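Local coordinates for NAD-dependent epimerase/dehydratase (Methylobacillus flagellatus KT, PDB 3GPI), which is of unproven function but probably binds NAD in a Rossmann-type domain, as in related epimerases and dehydratases, at residues I185-Y196 / L254-Y263. Sequence-based numbering, arbitrary orientation.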
ATOM      1  N   ILE A 185       2.248  -3.803  -6.381  1.00 10.63           N
ATOM      2  CA  ILE A 185       0.968  -4.325  -5.945  1.00 12.35           C
ATOM      3  C   ILE A 185      -0.082  -3.433  -6.578  1.00 11.95           C
ATOM      4  O   ILE A 185      -0.002  -2.222  -6.528  1.00 12.38           O
ATOM      5  CB  ILE A 185       0.889  -4.365  -4.375  1.00 12.26           C
ATOM      6  CG1 ILE A 185      -0.409  -5.043  -3.889  1.00 14.92           C
ATOM      7  CG2 ILE A 185       1.048  -2.979  -3.769  1.00 14.28           C
ATOM      8  CD1 ILE A 185      -0.429  -6.604  -4.074  1.00 15.88           C
ATOM      9  N   HIS A 186      -1.111  -4.047  -7.154  1.00 12.01           N
ATOM     10  CA  HIS A 186      -2.191  -3.258  -7.705  1.00 12.43           C
ATOM     11  C   HIS A 186      -3.029  -2.696  -6.554  1.00 12.96           C
ATOM     12  O   HIS A 186      -3.290  -3.396  -5.563  1.00 11.75           O
ATOM     13  CB  HIS A 186      -3.073  -4.170  -8.556  1.00 12.99           C
ATOM     14  CG  HIS A 186      -4.070  -3.437  -9.412  1.00 13.03           C
ATOM     15  ND1 HIS A 186      -5.191  -2.802  -8.892  1.00 14.00           N
ATOM     16  CD2 HIS A 186      -4.116  -3.259 -10.755  1.00 14.60           C
ATOM     17  CE1 HIS A 186      -5.878  -2.265  -9.890  1.00 16.89           C
ATOM     18  NE2 HIS A 186      -5.256  -2.537 -11.029  1.00 16.27           N
ATOM     19  N   ARG A 187      -3.439  -1.440  -6.669  1.00 13.11           N
ATOM     20  CA  ARG A 187      -4.314  -0.809  -5.673  1.00 13.94           C
ATOM     21  C   ARG A 187      -5.449  -1.724  -5.222  1.00 12.58           C
ATOM     22  O   ARG A 187      -5.751  -1.813  -4.026  1.00 12.67           O
ATOM     23  CB  ARG A 187      -4.905   0.478  -6.242  1.00 14.45           C
ATOM     24  CG  ARG A 187      -5.867   1.226  -5.307  1.00 16.34           C
ATOM     25  CD  ARG A 187      -6.817   2.113  -6.148  1.00 18.01           C
ATOM     26  NE  ARG A 187      -7.806   1.337  -6.887  1.00 19.08           N
ATOM     27  CZ  ARG A 187      -8.710   1.848  -7.708  1.00 21.43           C
ATOM     28  NH1 ARG A 187      -8.746   3.154  -7.925  1.00 23.99           N
ATOM     29  NH2 ARG A 187      -9.536   1.042  -8.353  1.00 23.66           N
ATOM     30  N   ASP A 188      -6.109  -2.406  -6.152  1.00 12.57           N
ATOM     31  CA  ASP A 188      -7.271  -3.195  -5.765  1.00 13.58           C
ATOM     32  C   ASP A 188      -6.882  -4.443  -4.992  1.00 12.76           C
ATOM     33  O   ASP A 188      -7.641  -4.907  -4.148  1.00 13.95           O
ATOM     34  CB  ASP A 188      -8.070  -3.624  -6.973  1.00 14.13           C
ATOM     35  CG  ASP A 188      -8.760  -2.471  -7.686  1.00 16.35           C
ATOM     36  OD1 ASP A 188      -8.740  -1.315  -7.241  1.00 19.20           O
ATOM     37  OD2 ASP A 188      -9.411  -2.770  -8.717  1.00 24.12           O
ATOM     38  N   ASP A 189      -5.718  -5.029  -5.283  1.00 12.86           N
ATOM     39  CA  ASP A 189      -5.245  -6.118  -4.433  1.00 12.09           C
ATOM     40  C   ASP A 189      -4.819  -5.652  -3.057  1.00 12.73           C
ATOM     41  O   ASP A 189      -5.023  -6.356  -2.067  1.00 13.77           O
ATOM     42  CB  ASP A 189      -4.070  -6.860  -5.111  1.00 13.34           C
ATOM     43  CG  ASP A 189      -4.547  -7.920  -6.073  1.00 14.35           C
ATOM     44  OD1 ASP A 189      -5.425  -8.709  -5.653  1.00 14.51           O
ATOM     45  OD2 ASP A 189      -4.015  -8.008  -7.207  1.00 14.38           O
ATOM     46  N   GLY A 190      -4.168  -4.490  -2.952  1.00 12.30           N
ATOM     47  CA  GLY A 190      -3.808  -3.982  -1.633  1.00 12.70           C
ATOM     48  C   GLY A 190      -5.079  -3.786  -0.797  1.00 12.52           C
ATOM     49  O   GLY A 190      -5.124  -4.180   0.369  1.00 13.80           O
ATOM     50  N   ALA A 191      -6.118  -3.173  -1.395  1.00 12.83           N
ATOM     51  CA  ALA A 191      -7.340  -2.946  -0.665  1.00 12.73           C
ATOM     52  C   ALA A 191      -8.041  -4.254  -0.336  1.00 12.64           C
ATOM     53  O   ALA A 191      -8.513  -4.418   0.799  1.00 13.37           O
ATOM     54  CB  ALA A 191      -8.274  -2.067  -1.509  1.00 13.68           C
ATOM     55  N   ALA A 192      -8.143  -5.136  -1.322  1.00 12.06           N
ATOM     56  CA  ALA A 192      -8.864  -6.393  -1.106  1.00 12.15           C
ATOM     57  C   ALA A 192      -8.123  -7.280  -0.118  1.00 12.29           C
ATOM     58  O   ALA A 192      -8.745  -8.018   0.636  1.00 13.56           O
ATOM     59  CB  ALA A 192      -9.080  -7.128  -2.415  1.00 13.34           C
ATOM     60  N   PHE A 193      -6.794  -7.222  -0.075  1.00 12.33           N
ATOM     61  CA  PHE A 193      -6.074  -8.033   0.915  1.00 11.63           C
ATOM     62  C   PHE A 193      -6.360  -7.506   2.318  1.00 11.97           C
ATOM     63  O   PHE A 193      -6.591  -8.289   3.265  1.00 12.28           O
ATOM     64  CB  PHE A 193      -4.566  -8.009   0.627  1.00 11.50           C
ATOM     65  CG  PHE A 193      -3.751  -8.799   1.633  1.00 12.46           C
ATOM     66  CD1 PHE A 193      -3.992 -10.131   1.834  1.00 14.34           C
ATOM     67  CD2 PHE A 193      -2.716  -8.191   2.327  1.00 14.22           C
ATOM     68  CE1 PHE A 193      -3.244 -10.870   2.736  1.00 14.17           C
ATOM     69  CE2 PHE A 193      -1.954  -8.910   3.255  1.00 13.76           C
ATOM     70  CZ  PHE A 193      -2.224 -10.244   3.451  1.00 14.11           C
ATOM     71  N   ILE A 194      -6.367  -6.196   2.499  1.00 11.89           N
ATOM     72  CA  ILE A 194      -6.734  -5.664   3.823  1.00 12.38           C
ATOM     73  C   ILE A 194      -8.167  -6.035   4.200  1.00 12.84           C
ATOM     74  O   ILE A 194      -8.425  -6.476   5.329  1.00 13.33           O
ATOM     75  CB  ILE A 194      -6.580  -4.152   3.898  1.00 13.61           C
ATOM     76  CG1 ILE A 194      -5.120  -3.774   3.637  1.00 14.60           C
ATOM     77  CG2 ILE A 194      -7.076  -3.632   5.246  1.00 13.37           C
ATOM     78  CD1 ILE A 194      -4.908  -2.295   3.441  1.00 16.04           C
ATOM     79  N   ALA A 195      -9.100  -5.956   3.246  1.00 12.87           N
ATOM     80  CA  ALA A 195     -10.478  -6.391   3.534  1.00 13.77           C
ATOM     81  C   ALA A 195     -10.525  -7.848   3.868  1.00 13.13           C
ATOM     82  O   ALA A 195     -11.292  -8.249   4.772  1.00 13.73           O
ATOM     83  CB  ALA A 195     -11.414  -6.091   2.362  1.00 13.01           C
ATOM     84  N   TYR A 196      -9.716  -8.654   3.187  1.00 12.72           N
ATOM     85  CA  TYR A 196      -9.670 -10.085   3.483  1.00 12.91           C
ATOM     86  C   TYR A 196      -9.154 -10.315   4.908  1.00 13.34           C
ATOM     87  O   TYR A 196      -9.740 -11.134   5.674  1.00 14.47           O
ATOM     88  CB  TYR A 196      -8.796 -10.803   2.458  1.00 13.02           C
ATOM     89  CG  TYR A 196      -8.534 -12.257   2.718  1.00 14.17           C
ATOM     90  CD1 TYR A 196      -9.510 -13.206   2.417  1.00 18.04           C
ATOM     91  CD2 TYR A 196      -7.291 -12.689   3.197  1.00 16.22           C
ATOM     92  CE1 TYR A 196      -9.266 -14.531   2.604  1.00 17.85           C
ATOM     93  CE2 TYR A 196      -7.047 -14.057   3.414  1.00 16.05           C
ATOM     94  CZ  TYR A 196      -8.048 -14.951   3.097  1.00 16.49           C
ATOM     95  OH  TYR A 196      -7.816 -16.308   3.297  1.00 19.40           O
ATOM     96  N   LEU A 254       1.692 -13.684   2.219  1.00 15.35           N
ATOM     97  CA  LEU A 254       0.402 -13.249   1.704  1.00 14.56           C
ATOM     98  C   LEU A 254      -0.309 -14.411   1.005  1.00 14.37           C
ATOM     99  O   LEU A 254      -1.499 -14.651   1.237  1.00 15.49           O
ATOM    100  CB  LEU A 254       0.633 -12.040   0.761  1.00 15.43           C
ATOM    101  CG  LEU A 254      -0.567 -11.517  -0.018  1.00 13.67           C
ATOM    102  CD1 LEU A 254      -0.353 -10.045  -0.399  1.00 16.95           C
ATOM    103  CD2 LEU A 254      -0.742 -12.373  -1.287  1.00 16.45           C
ATOM    104  N   LEU A 255       0.405 -15.190   0.195  1.00 14.55           N
ATOM    105  CA  LEU A 255      -0.215 -16.327  -0.475  1.00 15.16           C
ATOM    106  C   LEU A 255      -0.678 -17.368   0.569  1.00 14.80           C
ATOM    107  O   LEU A 255      -1.778 -17.929   0.409  1.00 16.35           O
ATOM    108  CB  LEU A 255       0.736 -16.977  -1.489  1.00 15.10           C
ATOM    109  CG  LEU A 255       1.038 -16.084  -2.709  1.00 18.85           C
ATOM    110  CD1 LEU A 255       1.974 -16.763  -3.648  1.00 21.15           C
ATOM    111  CD2 LEU A 255      -0.248 -15.730  -3.449  1.00 20.76           C
ATOM    112  N   ALA A 256       0.127 -17.590   1.605  1.00 15.60           N
ATOM    113  CA  ALA A 256      -0.210 -18.598   2.642  1.00 16.20           C
ATOM    114  C   ALA A 256      -1.414 -18.201   3.484  1.00 17.88           C
ATOM    115  O   ALA A 256      -2.025 -19.053   4.142  1.00 18.63           O
ATOM    116  CB  ALA A 256       1.011 -18.889   3.524  1.00 17.72           C
ATOM    117  N   SER A 257      -1.816 -16.933   3.434  1.00 17.16           N
ATOM    118  CA  SER A 257      -3.008 -16.474   4.165  1.00 16.82           C
ATOM    119  C   SER A 257      -4.252 -16.957   3.478  1.00 16.72           C
ATOM    120  O   SER A 257      -5.342 -16.877   4.075  1.00 17.63           O
ATOM    121  CB  SER A 257      -3.080 -14.936   4.233  1.00 16.94           C
ATOM    122  OG  SER A 257      -3.412 -14.406   2.942  1.00 17.38           O
ATOM    123  N   GLY A 258      -4.126 -17.408   2.227  1.00 15.51           N
ATOM    124  CA  GLY A 258      -5.279 -17.844   1.445  1.00 15.55           C
ATOM    125  C   GLY A 258      -5.822 -16.763   0.525  1.00 16.52           C
ATOM    126  O   GLY A 258      -6.721 -17.041  -0.268  1.00 18.27           O
ATOM    127  N   TYR A 259      -5.280 -15.550   0.638  1.00 15.68           N
ATOM    128  CA  TYR A 259      -5.737 -14.477  -0.230  1.00 15.88           C
ATOM    129  C   TYR A 259      -5.404 -14.803  -1.682  1.00 15.83           C
ATOM    130  O   TYR A 259      -4.301 -15.265  -1.978  1.00 17.64           O
ATOM    131  CB  TYR A 259      -5.093 -13.140   0.192  1.00 15.43           C
ATOM    132  CG  TYR A 259      -5.529 -12.043  -0.770  1.00 14.30           C
ATOM    133  CD1 TYR A 259      -6.835 -11.552  -0.726  1.00 15.66           C
ATOM    134  CD2 TYR A 259      -4.653 -11.535  -1.730  1.00 14.72           C
ATOM    135  CE1 TYR A 259      -7.289 -10.581  -1.618  1.00 14.10           C
ATOM    136  CE2 TYR A 259      -5.078 -10.553  -2.605  1.00 14.38           C
ATOM    137  CZ  TYR A 259      -6.390 -10.110  -2.570  1.00 14.38           C
ATOM    138  OH  TYR A 259      -6.848  -9.189  -3.463  1.00 15.72           O
ATOM    139  N   GLN A 260      -6.353 -14.543  -2.581  1.00 15.73           N
ATOM    140  CA  GLN A 260      -6.155 -14.773  -4.029  1.00 17.40           C
ATOM    141  C   GLN A 260      -5.996 -13.455  -4.766  1.00 15.38           C
ATOM    142  O   GLN A 260      -6.880 -12.611  -4.787  1.00 16.31           O
ATOM    143  CB  GLN A 260      -7.299 -15.569  -4.637  1.00 18.73           C
ATOM    144  CG  GLN A 260      -7.292 -17.005  -4.127  1.00 25.02           C
ATOM    145  CD  GLN A 260      -8.437 -17.817  -4.667  1.00 33.25           C
ATOM    146  OE1 GLN A 260      -9.603 -17.473  -4.472  1.00 37.34           O
ATOM    147  NE2 GLN A 260      -8.115 -18.926  -5.323  1.00 36.08           N
ATOM    148  N   LEU A 261      -4.812 -13.253  -5.341  1.00 14.55           N
ATOM    149  CA  LEU A 261      -4.597 -12.027  -6.086  1.00 15.13           C
ATOM    150  C   LEU A 261      -5.532 -11.859  -7.278  1.00 14.75           C
ATOM    151  O   LEU A 261      -5.719 -12.787  -8.088  1.00 16.19           O
ATOM    152  CB  LEU A 261      -3.147 -11.972  -6.563  1.00 15.12           C
ATOM    153  CG  LEU A 261      -2.091 -11.753  -5.478  1.00 15.06           C
ATOM    154  CD1 LEU A 261      -0.726 -12.297  -5.907  1.00 17.31           C
ATOM    155  CD2 LEU A 261      -1.982 -10.282  -5.009  1.00 16.46           C
ATOM    156  N   ILE A 262      -6.096 -10.670  -7.384  1.00 13.72           N
ATOM    157  CA  ILE A 262      -6.892 -10.292  -8.559  1.00 14.50           C
ATOM    158  C   ILE A 262      -5.960 -10.154  -9.767  1.00 15.02           C
ATOM    159  O   ILE A 262      -6.295 -10.581 -10.869  1.00 17.04           O
ATOM    160  CB  ILE A 262      -7.608  -8.954  -8.330  1.00 14.52           C
ATOM    161  CG1 ILE A 262      -8.551  -9.048  -7.118  1.00 16.64           C
ATOM    162  CG2 ILE A 262      -8.411  -8.506  -9.579  1.00 17.03           C
ATOM    163  CD1 ILE A 262      -9.007  -7.687  -6.636  1.00 18.80           C
ATOM    164  N   TYR A 263      -4.793  -9.537  -9.551  1.00 14.35           N
ATOM    165  CA  TYR A 263      -3.813  -9.282 -10.593  1.00 15.21           C
ATOM    166  C   TYR A 263      -2.522  -9.896 -10.141  1.00 15.18           C
ATOM    167  O   TYR A 263      -1.687  -9.221  -9.525  1.00 14.58           O
ATOM    168  CB  TYR A 263      -3.636  -7.778 -10.812  1.00 14.72           C
ATOM    169  CG  TYR A 263      -4.912  -7.085 -11.146  1.00 14.90           C
ATOM    170  CD1 TYR A 263      -5.460  -7.197 -12.433  1.00 16.21           C
ATOM    171  CD2 TYR A 263      -5.576  -6.326 -10.202  1.00 14.43           C
ATOM    172  CE1 TYR A 263      -6.644  -6.544 -12.760  1.00 16.86           C
ATOM    173  CE2 TYR A 263      -6.779  -5.689 -10.511  1.00 17.89           C
ATOM    174  CZ  TYR A 263      -7.290  -5.794 -11.790  1.00 18.22           C
ATOM    175  OH  TYR A 263      -8.476  -5.133 -12.054  1.00 24.18           O
TER
HETATM  176  O   HOH W   1      -7.602  -2.216 -13.147  1.00 35.20           O
HETATM  177  O   HOH W   2      -9.958  -5.127  -9.740  1.00 33.14           O
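D189 OD1 is gripped twice by 254-263: the hydroxyl of Y259 gives a hydrogen bond to its anti lone pair (OH to OD1 2.7 Å), and the backbone N of I262 takes the syn one. D189 OD2 receives Y263 N on its own syn side at 2.9 Å, so two successive amides and a phenol hold the buried carboxylate of helix 187-201. This helix belongs to the Rossmann-type fold, probably of the atypical SDR kind, following strand 181-186 of the central sheet, and the loop after helix 252-256 runs along it. Were D189 an alanine, the amides of I262 and Y263 and the Y259 hydroxyl would probably be left without the carboxylate that accepts from all three, freeing the loop to shift from the helix.

Where the helix starts, the Y263 ring stacks face-to-face on H186, planes 22° apart, while Y158 meets the histidine ring edge-to-face. H186 is the N-cap: its ND1 accepts from D188 N, which lies in the plane of the imidazole ring; one water joins H186 NE2 to Y263 OH, and another links that hydroxyl to D188 OD2.

Further along, F193, Y196 and Y259 form an aromatic cluster. F193, its chi1 of 179° carrying CG away from the backbone N, points its ring edge toward the face of Y259 in an offset edge-to-face pair, and its CB sits over that ring. L254 CD1 rests 4.0 Å from the F193 ring centroid, almost on the normal. S257 OG closes an ST turn by accepting from Y259 N, and Y196 OH donates to S257 O at 2.7 Å, tilted 26° from the carbonyl plane.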